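Local coordinates for protein putative alpha-galactosidase/melibiase (Bacteroides fragilis, PDB 4OGZ) that probably removes terminal, non-reducing alpha-D-galactose residues from alpha-galactosides by hydrolysis, at residues S106-G111 and M320-I325. Numbering follows the deposited sequence.
Sequences SWNTFG and MLVVGI
Asn108, on the short helix 107-110, pushes its carboxamide into the bend of 320-325, where Met320, Leu321 and Val322 meet it. This is the tight part: Asn108 ND2 lies 3.2 Å from CB of Met320. The same Asn108 ND2 makes a weak hydrogen bond to the carbonyl O of Leu321 (3.5 Å, 152°), and CG1 of Val322 also touches it. Asn108 CG stands anti to its own carbonyl carbon (chi1 -80°), which carries the amide across to the loop. From the other end of 320-325, the extended Ile325 brings CD1 to 3.8 Å from CB of Asn108. Val322 to Ile325 form a type II turn, closed by the bond from Ile325 N to Val322 O.

The flanks are looser. Met320, a selenomethionine bent at its last torsion, sets Met320 CE 4.0 Å from CD1 of the partly exposed Trp107. On the other side, OG1 of partly exposed Thr109 passes alongside CG1 of Ile325 at 4.0 Å; it is hydrogen-bonded to Gly361 O.

The contact joins the short helix after strand 102-105 to the loop after strand 315-317 of the TIM barrel. Ser329 and Ser331 give the helix stronger polar ties, so between these two segments packing probably counts for more than the weak bond.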
ATOM      1  N   SER A 106       0.075  -1.848  12.023  1.00 14.64           N
ATOM      2  CA  SER A 106       0.273  -2.520  13.316  1.00 17.25           C
ATOM      3  C   SER A 106      -0.749  -3.616  13.675  1.00 18.54           C
ATOM      4  O   SER A 106      -0.517  -4.381  14.626  1.00 25.84           O
ATOM      5  CB  SER A 106       0.233  -1.463  14.397  1.00 17.33           C
ATOM      6  OG  SER A 106      -1.083  -0.960  14.515  1.00 15.77           O
ATOM      7  N   TRP A 107      -1.850  -3.722  12.933  1.00 17.75           N
ATOM      8  CA  TRP A 107      -2.975  -4.542  13.355  1.00 23.35           C
ATOM      9  C   TRP A 107      -2.728  -6.052  13.264  1.00 25.41           C
ATOM     10  O   TRP A 107      -2.934  -6.760  14.259  1.00 28.53           O
ATOM     11  CB  TRP A 107      -4.260  -4.238  12.558  1.00 27.54           C
ATOM     12  CG  TRP A 107      -5.402  -5.072  13.073  1.00 34.31           C
ATOM     13  CD1 TRP A 107      -6.060  -6.083  12.405  1.00 33.73           C
ATOM     14  CD2 TRP A 107      -5.962  -5.027  14.387  1.00 37.10           C
ATOM     15  NE1 TRP A 107      -7.009  -6.647  13.221  1.00 36.96           N
ATOM     16  CE2 TRP A 107      -6.968  -6.023  14.446  1.00 40.59           C
ATOM     17  CE3 TRP A 107      -5.712  -4.240  15.530  1.00 35.05           C
ATOM     18  CZ2 TRP A 107      -7.733  -6.244  15.607  1.00 42.99           C
ATOM     19  CZ3 TRP A 107      -6.480  -4.457  16.683  1.00 33.70           C
ATOM     20  CH2 TRP A 107      -7.471  -5.456  16.715  1.00 39.67           C
ATOM     21  N   ASN A 108      -2.344  -6.539  12.078  1.00 23.71           N
ATOM     22  CA  ASN A 108      -2.418  -8.003  11.775  1.00 29.32           C
ATOM     23  C   ASN A 108      -1.498  -8.887  12.618  1.00 29.36           C
ATOM     24  O   ASN A 108      -1.748 -10.079  12.754  1.00 39.05           O
ATOM     25  CB  ASN A 108      -2.183  -8.280  10.274  1.00 27.45           C
ATOM     26  CG  ASN A 108      -3.421  -8.030   9.424  1.00 31.28           C
ATOM     27  OD1 ASN A 108      -4.542  -8.026   9.934  1.00 28.34           O
ATOM     28  ND2 ASN A 108      -3.231  -7.880   8.095  1.00 35.24           N
ATOM     29  N   THR A 109      -0.437  -8.303  13.166  1.00 33.33           N
ATOM     30  CA  THR A 109       0.482  -9.021  14.043  1.00 38.76           C
ATOM     31  C   THR A 109       0.331  -8.595  15.517  1.00 34.64           C
ATOM     32  O   THR A 109       0.312  -9.450  16.390  1.00 34.23           O
ATOM     33  CB  THR A 109       1.946  -8.831  13.566  1.00 41.72           C
ATOM     34  OG1 THR A 109       2.123  -9.500  12.305  1.00 33.00           O
ATOM     35  CG2 THR A 109       2.947  -9.400  14.592  1.00 37.79           C
ATOM     36  N   PHE A 110       0.157  -7.298  15.774  1.00 29.77           N
ATOM     37  CA  PHE A 110       0.323  -6.738  17.118  1.00 27.45           C
ATOM     38  C   PHE A 110      -0.980  -6.375  17.824  1.00 28.19           C
ATOM     39  O   PHE A 110      -1.024  -6.357  19.059  1.00 28.08           O
ATOM     40  CB  PHE A 110       1.257  -5.520  17.068  1.00 25.53           C
ATOM     41  CG  PHE A 110       2.649  -5.878  16.608  1.00 30.52           C
ATOM     42  CD1 PHE A 110       3.600  -6.325  17.521  1.00 28.93           C
ATOM     43  CD2 PHE A 110       2.991  -5.837  15.249  1.00 33.71           C
ATOM     44  CE1 PHE A 110       4.866  -6.685  17.107  1.00 26.91           C
ATOM     45  CE2 PHE A 110       4.264  -6.209  14.830  1.00 29.29           C
ATOM     46  CZ  PHE A 110       5.196  -6.630  15.766  1.00 34.30           C
ATOM     47  N   GLY A 111      -2.043  -6.145  17.074  1.00 24.89           N
ATOM     48  CA  GLY A 111      -3.326  -5.846  17.693  1.00 27.58           C
ATOM     49  C   GLY A 111      -3.212  -4.641  18.619  1.00 31.54           C
ATOM     50  O   GLY A 111      -2.678  -3.598  18.231  1.00 35.77           O
HETATM   51  N   MSE A 320      -4.968  -5.525   4.389  1.00 16.84           N
HETATM   52  CA  MSE A 320      -3.547  -5.628   4.696  1.00 18.70           C
HETATM   53  C   MSE A 320      -2.972  -6.974   4.311  1.00 21.94           C
HETATM   54  O   MSE A 320      -3.644  -8.002   4.360  1.00 29.78           O
HETATM   55  CB  MSE A 320      -3.403  -5.280   6.193  1.00 21.20           C
HETATM   56  CG  MSE A 320      -3.790  -3.794   6.498  1.00 21.29           C
HETATM   57 SE   MSE A 320      -4.326  -3.498   8.390  0.75 31.66          SE
HETATM   58  CE  MSE A 320      -5.903  -4.643   8.632  1.00 33.37           C
ATOM     59  N   LEU A 321      -1.702  -6.966   3.897  1.00 22.98           N
ATOM     60  CA  LEU A 321      -0.975  -8.190   3.571  1.00 21.23           C
ATOM     61  C   LEU A 321      -0.776  -9.067   4.793  1.00 21.49           C
ATOM     62  O   LEU A 321      -0.590  -8.567   5.904  1.00 21.60           O
ATOM     63  CB  LEU A 321       0.387  -7.888   2.996  1.00 20.85           C
ATOM     64  CG  LEU A 321       0.381  -7.093   1.695  1.00 24.43           C
ATOM     65  CD1 LEU A 321       1.781  -6.617   1.367  1.00 24.88           C
ATOM     66  CD2 LEU A 321      -0.175  -7.966   0.585  1.00 26.08           C
ATOM     67  N   VAL A 322      -0.865 -10.384   4.574  1.00 21.36           N
ATOM     68  CA  VAL A 322      -0.658 -11.378   5.626  1.00 18.46           C
ATOM     69  C   VAL A 322       0.580 -12.233   5.350  1.00 19.08           C
ATOM     70  O   VAL A 322       0.891 -13.172   6.104  1.00 20.54           O
ATOM     71  CB  VAL A 322      -1.920 -12.267   5.839  1.00 17.94           C
ATOM     72  CG1 VAL A 322      -3.058 -11.430   6.412  1.00 15.33           C
ATOM     73  CG2 VAL A 322      -2.332 -12.985   4.554  1.00 19.08           C
ATOM     74  N   VAL A 323       1.322 -11.853   4.315  1.00 21.69           N
ATOM     75  CA  VAL A 323       2.640 -12.396   3.990  1.00 22.83           C
ATOM     76  C   VAL A 323       3.504 -12.401   5.243  1.00 26.79           C
ATOM     77  O   VAL A 323       3.647 -11.358   5.890  1.00 31.16           O
ATOM     78  CB  VAL A 323       3.361 -11.532   2.907  1.00 20.81           C
ATOM     79  CG1 VAL A 323       4.761 -12.048   2.604  1.00 22.19           C
ATOM     80  CG2 VAL A 323       2.549 -11.468   1.624  1.00 20.77           C
ATOM     81  N   GLY A 324       4.019 -13.566   5.615  1.00 24.92           N
ATOM     82  CA  GLY A 324       5.020 -13.644   6.667  1.00 26.10           C
ATOM     83  C   GLY A 324       4.483 -13.839   8.074  1.00 29.65           C
ATOM     84  O   GLY A 324       5.240 -13.827   9.032  1.00 27.32           O
ATOM     85  N   ILE A 325       3.183 -14.016   8.218  1.00 32.33           N
ATOM     86  CA  ILE A 325       2.609 -14.135   9.548  1.00 34.17           C
ATOM     87  C   ILE A 325       2.697 -15.597  10.017  1.00 37.39           C
ATOM     88  O   ILE A 325       2.971 -15.835  11.179  1.00 39.99           O
ATOM     89  CB  ILE A 325       1.175 -13.575   9.589  1.00 31.20           C
ATOM     90  CG1 ILE A 325       1.247 -12.067   9.345  1.00 34.77           C
ATOM     91  CG2 ILE A 325       0.485 -13.900  10.904  1.00 36.75           C
ATOM     92  CD1 ILE A 325      -0.098 -11.382   9.368  1.00 35.58           C
TER